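Local structure of arginase, mitochondrial (Medicago truncatula, 6VSS) at residues B[63-68]-B[112-117]; B[45-50]-B[146-151]. The protein hydrolyses L-arginine to urea and L-ornithine with the help of two manganese ions per subunit, and also converts agmatine to putrescine. All blocks are in the same frame, centred on the assembly; numbering follows the deposited sequence.

Interaction 1. Residues B[63-68]-B[112-117]; sequences TSSLLG and VITNVG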
loop_
_atom_site.group_PDB
_atom_site.type_symbol
_atom_site.label_atom_id
_atom_site.label_comp_id
_atom_site.label_asym_id
_atom_site.label_seq_id
_atom_site.Cartn_x
_atom_site.Cartn_y
_atom_site.Cartn_z
ATOM N N THR B 63 -26.882 20.204 -21.064
ATOM C CA THR B 63 -25.466 19.820 -20.899
ATOM C C THR B 63 -25.087 19.758 -19.416
ATOM O O THR B 63 -25.137 20.787 -18.687
ATOM C CB THR B 63 -24.585 20.709 -21.782
ATOM O OG1 THR B 63 -24.887 20.395 -23.148
ATOM C CG2 THR B 63 -23.108 20.514 -21.493
ATOM N N SER B 64 -24.681 18.567 -18.994
ATOM C CA SER B 64 -24.144 18.306 -17.640
ATOM C C SER B 64 -22.835 19.115 -17.517
ATOM O O SER B 64 -21.907 18.931 -18.341
ATOM C CB SER B 64 -23.955 16.798 -17.381
ATOM O OG SER B 64 -25.176 16.083 -17.406
ATOM N N SER B 65 -22.780 19.983 -16.516
ATOM C CA SER B 65 -21.750 21.024 -16.293
ATOM C C SER B 65 -21.163 20.876 -14.888
ATOM O O SER B 65 -21.929 20.980 -13.876
ATOM C CB SER B 65 -22.368 22.363 -16.528
ATOM O OG SER B 65 -23.015 22.302 -17.788
ATOM N N LEU B 66 -19.871 20.493 -14.827
ATOM C CA LEU B 66 -19.211 20.169 -13.559
ATOM C C LEU B 66 -18.950 21.472 -12.824
ATOM O O LEU B 66 -18.240 22.326 -13.331
ATOM C CB LEU B 66 -17.925 19.395 -13.837
ATOM C CG LEU B 66 -18.114 18.173 -14.717
ATOM C CD1 LEU B 66 -16.882 17.272 -14.718
ATOM C CD2 LEU B 66 -19.305 17.407 -14.243
ATOM N N LEU B 67 -19.468 21.564 -11.615
ATOM C CA LEU B 67 -19.113 22.593 -10.605
ATOM C C LEU B 67 -18.565 21.881 -9.375
ATOM O O LEU B 67 -19.314 21.101 -8.746
ATOM C CB LEU B 67 -20.370 23.436 -10.324
ATOM C CG LEU B 67 -20.184 24.593 -9.361
ATOM C CD1 LEU B 67 -19.542 25.776 -10.075
ATOM C CD2 LEU B 67 -21.508 24.998 -8.735
ATOM N N GLY B 68 -17.267 22.049 -9.126
ATOM C CA GLY B 68 -16.559 21.625 -7.919
ATOM C C GLY B 68 -16.903 22.501 -6.724
ATOM O O GLY B 68 -16.959 23.770 -6.857
ATOM N N VAL B 112 -22.376 16.858 -24.184
ATOM C CA VAL B 112 -22.618 15.732 -23.247
ATOM C C VAL B 112 -22.070 16.082 -21.867
ATOM O O VAL B 112 -22.722 15.765 -20.880
ATOM C CB VAL B 112 -21.984 14.448 -23.782
ATOM C CG1 VAL B 112 -22.211 13.317 -22.801
ATOM C CG2 VAL B 112 -22.549 14.137 -25.151
ATOM N N ILE B 113 -20.877 16.654 -21.794
ATOM C CA ILE B 113 -20.285 16.996 -20.468
ATOM C C ILE B 113 -19.248 18.098 -20.634
ATOM O O ILE B 113 -18.493 18.091 -21.609
ATOM C CB ILE B 113 -19.720 15.744 -19.776
ATOM C CG1 ILE B 113 -19.416 16.043 -18.307
ATOM C CG2 ILE B 113 -18.491 15.219 -20.548
ATOM C CD1 ILE B 113 -18.813 14.882 -17.593
ATOM N N THR B 114 -19.244 19.040 -19.699
ATOM C CA THR B 114 -18.286 20.146 -19.741
ATOM C C THR B 114 -17.890 20.496 -18.303
ATOM O O THR B 114 -18.744 20.411 -17.406
ATOM C CB THR B 114 -18.912 21.276 -20.569
ATOM O OG1 THR B 114 -17.886 22.197 -20.890
ATOM C CG2 THR B 114 -19.955 22.067 -19.832
ATOM N N ASN B 115 -16.685 21.022 -18.125
ATOM C CA ASN B 115 -16.214 21.536 -16.818
ATOM C C ASN B 115 -16.496 23.033 -16.731
ATOM O O ASN B 115 -16.095 23.731 -17.629
ATOM C CB ASN B 115 -14.729 21.280 -16.622
ATOM C CG ASN B 115 -14.284 21.678 -15.228
ATOM O OD1 ASN B 115 -15.046 21.606 -14.253
ATOM N ND2 ASN B 115 -13.059 22.136 -15.118
ATOM N N VAL B 116 -17.097 23.512 -15.663
ATOM C CA VAL B 116 -17.209 24.969 -15.385
ATOM C C VAL B 116 -16.048 25.326 -14.455
ATOM O O VAL B 116 -15.142 26.031 -14.898
ATOM C CB VAL B 116 -18.572 25.340 -14.782
ATOM C CG1 VAL B 116 -18.561 26.736 -14.164
ATOM C CG2 VAL B 116 -19.692 25.226 -15.803
ATOM N N GLY B 117 -15.991 24.723 -13.264
ATOM C CA GLY B 117 -14.817 24.845 -12.382
ATOM C C GLY B 117 -15.175 24.697 -10.920
ATOM O O GLY B 117 -16.217 24.151 -10.643
HETATM O O HOH W 1 -15.573 21.145 -11.711
#
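Strands 63-69 and 113-118 form one edge of the parallel beta sheet of the arginase alpha/beta fold. Strand 113-118 is the outermost strand on this side within the chain. Five backbone hydrogen bonds join the two segments. Thr114 N donates to Ser64 O nearly along the C=O axis. Leu66 N then donates to Thr114 O at 2.8 Å, with an almost straight N-H...O angle of 167°. The register slips by one residue after Leu66 and Asn115, which makes a beta bulge. Here Leu66 O accepts two bonds in its carbonyl plane, from Val116 N at 2.9 Å and from Gly117 N at 3.3 Å. Gly117 O receives Gly68 N from above its carbonyl plane. With this backbone a side chain at Gly117 would collide with the carbonyl O of Val116, so the position needs a glycine.

On one face, the torsion of Thr114 puts OG1 anti to the backbone N and turns CG2 onto strand 63-69. CG2 lies 3.7 Å from Ser65 OG and 3.9 Å from Thr63 CG2. Ser65 OG turns back to bond Thr63 O of its own strand. Thr114 OG1 is hydrogen-bonded to Lys50. On the other face, Leu66 CD1 meets Ile113 CD1 at 4.2 Å, and both side chains also touch Trp93. Asn115 extends with CG anti to the backbone N (chi1 -174°), and its OD1 accepts from a water at 2.6 Å. That water also takes a weak bond from Gly68 N. The pairing is thus mainly a backbone one: at the one-residue slip Leu66 O is held by both Val116 N and Gly117 N, and the bonding then resumes with Gly68 N to Gly117 O.

Interaction 2. Residues B[45-50]-B[146-151]; sequences ERAKFK and MDEDPL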
loop_
_atom_site.group_PDB
_atom_site.type_symbol
_atom_site.label_atom_id
_atom_site.label_comp_id
_atom_site.label_asym_id
_atom_site.label_seq_id
_atom_site.Cartn_x
_atom_site.Cartn_y
_atom_site.Cartn_z
ATOM N N GLU B 45 -17.910 33.713 -15.599
ATOM C CA GLU B 45 -17.194 33.767 -16.906
ATOM C C GLU B 45 -16.949 32.351 -17.430
ATOM O O GLU B 45 -17.007 32.136 -18.658
ATOM C CB GLU B 45 -15.863 34.507 -16.783
ATOM C CG GLU B 45 -16.018 35.986 -16.429
ATOM C CD GLU B 45 -16.716 36.766 -17.515
ATOM O OE1 GLU B 45 -16.601 36.332 -18.685
ATOM O OE2 GLU B 45 -17.380 37.805 -17.191
ATOM N N ARG B 46 -16.703 31.390 -16.544
ATOM C CA ARG B 46 -16.524 30.010 -17.064
ATOM C C ARG B 46 -17.883 29.520 -17.542
ATOM O O ARG B 46 -17.933 28.873 -18.605
ATOM C CB ARG B 46 -15.847 29.137 -16.013
ATOM C CG ARG B 46 -14.379 29.490 -15.864
ATOM C CD ARG B 46 -13.510 28.686 -16.822
ATOM N NE ARG B 46 -13.694 27.249 -16.756
ATOM C CZ ARG B 46 -13.437 26.415 -17.753
ATOM N NH1 ARG B 46 -12.891 26.854 -18.887
ATOM N NH2 ARG B 46 -13.657 25.122 -17.583
ATOM N N ALA B 47 -18.962 29.818 -16.814
ATOM C CA ALA B 47 -20.298 29.328 -17.237
ATOM C C ALA B 47 -20.690 30.015 -18.566
ATOM O O ALA B 47 -21.366 29.389 -19.448
ATOM C CB ALA B 47 -21.328 29.513 -16.147
ATOM N N LYS B 48 -20.292 31.265 -18.741
ATOM C CA LYS B 48 -20.662 32.066 -19.936
ATOM C C LYS B 48 -19.982 31.401 -21.138
ATOM O O LYS B 48 -20.640 31.173 -22.159
ATOM C CB LYS B 48 -20.233 33.525 -19.707
ATOM C CG LYS B 48 -20.072 34.403 -20.942
ATOM C CD LYS B 48 -19.680 35.850 -20.579
ATOM C CE LYS B 48 -19.834 36.813 -21.730
ATOM N NZ LYS B 48 -18.752 36.621 -22.724
ATOM N N PHE B 49 -18.684 31.137 -21.017
ATOM C CA PHE B 49 -17.894 30.413 -22.041
ATOM C C PHE B 49 -18.664 29.139 -22.467
ATOM O O PHE B 49 -19.103 29.038 -23.642
ATOM C CB PHE B 49 -16.492 30.178 -21.501
ATOM C CG PHE B 49 -15.680 29.214 -22.331
ATOM C CD1 PHE B 49 -15.797 29.194 -23.705
ATOM C CD2 PHE B 49 -14.770 28.362 -21.734
ATOM C CE1 PHE B 49 -15.035 28.313 -24.456
ATOM C CE2 PHE B 49 -14.035 27.470 -22.487
ATOM C CZ PHE B 49 -14.160 27.454 -23.844
ATOM N N LYS B 50 -18.909 28.218 -21.524
ATOM C CA LYS B 50 -19.468 26.874 -21.823
ATOM C C LYS B 50 -20.901 27.006 -22.348
ATOM O O LYS B 50 -21.222 26.261 -23.278
ATOM C CB LYS B 50 -19.267 25.976 -20.607
ATOM C CG LYS B 50 -17.796 25.706 -20.305
ATOM C CD LYS B 50 -17.061 25.231 -21.514
ATOM C CE LYS B 50 -15.659 24.755 -21.235
ATOM N NZ LYS B 50 -15.634 23.554 -20.370
ATOM N N MET B 146 -26.987 27.485 -13.905
ATOM C CA MET B 146 -28.378 27.225 -14.333
ATOM C C MET B 146 -28.824 28.349 -15.256
ATOM O O MET B 146 -29.623 28.043 -16.172
ATOM C CB MET B 146 -29.323 27.142 -13.138
ATOM C CG MET B 146 -29.050 25.945 -12.287
ATOM S SD MET B 146 -30.286 25.721 -11.001
ATOM C CE MET B 146 -31.620 25.132 -12.045
ATOM N N ASP B 147 -28.318 29.560 -15.025
ATOM C CA ASP B 147 -28.723 30.743 -15.816
ATOM C C ASP B 147 -28.185 30.621 -17.229
ATOM O O ASP B 147 -28.722 31.349 -18.090
ATOM C CB ASP B 147 -28.155 32.068 -15.294
ATOM C CG ASP B 147 -28.964 32.675 -14.170
ATOM O OD1 ASP B 147 -30.112 32.214 -13.943
ATOM O OD2 ASP B 147 -28.396 33.538 -13.478
ATOM N N GLU B 148 -27.142 29.806 -17.441
ATOM C CA GLU B 148 -26.545 29.601 -18.777
ATOM C C GLU B 148 -27.121 28.360 -19.456
ATOM O O GLU B 148 -26.353 27.472 -19.740
ATOM C CB GLU B 148 -25.025 29.470 -18.628
ATOM C CG GLU B 148 -24.351 30.807 -18.428
ATOM C CD GLU B 148 -24.408 31.705 -19.651
ATOM O OE1 GLU B 148 -24.604 31.193 -20.775
ATOM O OE2 GLU B 148 -24.285 32.914 -19.457
ATOM N N ASP B 149 -28.405 28.396 -19.821
ATOM C CA ASP B 149 -29.031 27.242 -20.513
ATOM C C ASP B 149 -28.244 27.020 -21.807
ATOM O O ASP B 149 -27.908 28.015 -22.462
ATOM C CB ASP B 149 -30.496 27.534 -20.848
ATOM C CG ASP B 149 -30.707 27.977 -22.287
ATOM O OD1 ASP B 149 -30.677 27.105 -23.178
ATOM O OD2 ASP B 149 -30.885 29.188 -22.509
ATOM N N PRO B 150 -27.916 25.772 -22.198
ATOM C CA PRO B 150 -28.604 24.576 -21.724
ATOM C C PRO B 150 -27.841 23.872 -20.591
ATOM O O PRO B 150 -28.082 22.704 -20.384
ATOM C CB PRO B 150 -28.564 23.705 -22.983
ATOM C CG PRO B 150 -27.222 24.018 -23.605
ATOM C CD PRO B 150 -26.901 25.442 -23.197
ATOM N N LEU B 151 -26.919 24.579 -19.932
ATOM C CA LEU B 151 -26.085 23.967 -18.865
ATOM C C LEU B 151 -26.989 23.527 -17.722
ATOM O O LEU B 151 -27.910 24.301 -17.332
ATOM C CB LEU B 151 -25.068 24.961 -18.320
ATOM C CG LEU B 151 -24.121 25.599 -19.334
ATOM C CD1 LEU B 151 -23.011 26.319 -18.588
ATOM C CD2 LEU B 151 -23.566 24.565 -20.298
#
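Van der Waals packing carries this contact, in which helix 25-57 rests against the loop that leads into strand 151-157. No hydrogen bond crosses between the two segments, and the buried surface is modest, at 198 Å². Glu148 and Leu151 supply the side chains on the loop side. Both have CG anti to the carbonyl carbon, and both CB atoms point toward the helix.

The aliphatic part of Glu148 lies against the helix backbone. Its CG is 3.5 Å from Ala47 O and 4.0 Å from Ala47 CB. The chain then bends at chi2 (-68°), which carries the carboxylate alongside Lys48. Glu148 OE2 comes to 3.8 Å from Lys48 CA. Leu151 reaches the same turn of the helix. Its CD1 approaches Ala47 O at 3.6 Å and Ala47 CB at 4.4 Å, while CD2 is 4.2 Å from Lys50 O.

The charged ends of Glu148 and Lys50 find partners beyond the two segments. Glu148 OE1 makes a salt bridge with Arg55, further along the same helix. Arg55 also bonds Asp149 O. An alanine in place of Glu148 would remove the CG packing on Ala47 and the carboxylate's salt bridge to Arg55, and would probably loosen the loop, leaving Arg55 its bond to Asp149 O. Lys50 NZ leads away to Thr114 and to Asp126 of a neighbouring subunit.

Within the loop, Leu151 N donates to Glu148 O at 3.0 Å. With the cis peptide bond before Pro150, this makes residues 148-151 a type VIa beta turn. Pro150 and Leu151 also touch Met54 of the helix. The loop thus joins helix 131-146 to strand 151-157, with Pro150 bonded through its backbone to Thr63 of the neighbouring strand, and helix 25-57 packs against this connection.

Interactions 1 and 2 have centres about 9 Å apart, and the helix of interaction 2 also packs on the strands of interaction 1. The helix grips strand 113-118 through polar side chains. Arg46 NE donates to Val116 O at 2.7 Å, and Lys50 NZ to Asn115 O at 2.8 Å. Strand 63-69 lies between 113-118 and 151-157 in the sheet, and Ser65 OG packs on Leu151 CB at 3.4 Å. Both segments of interaction 1 fall between 45-50 and 146-151 in the sequence. Both contacts touch a neighbouring subunit of the hexamer. Interaction 2 lies away from the manganese and L-ornithine sites, whereas the Ile113 side chain is about 11 Å from that of Thr97, an L-ornithine-binding residue.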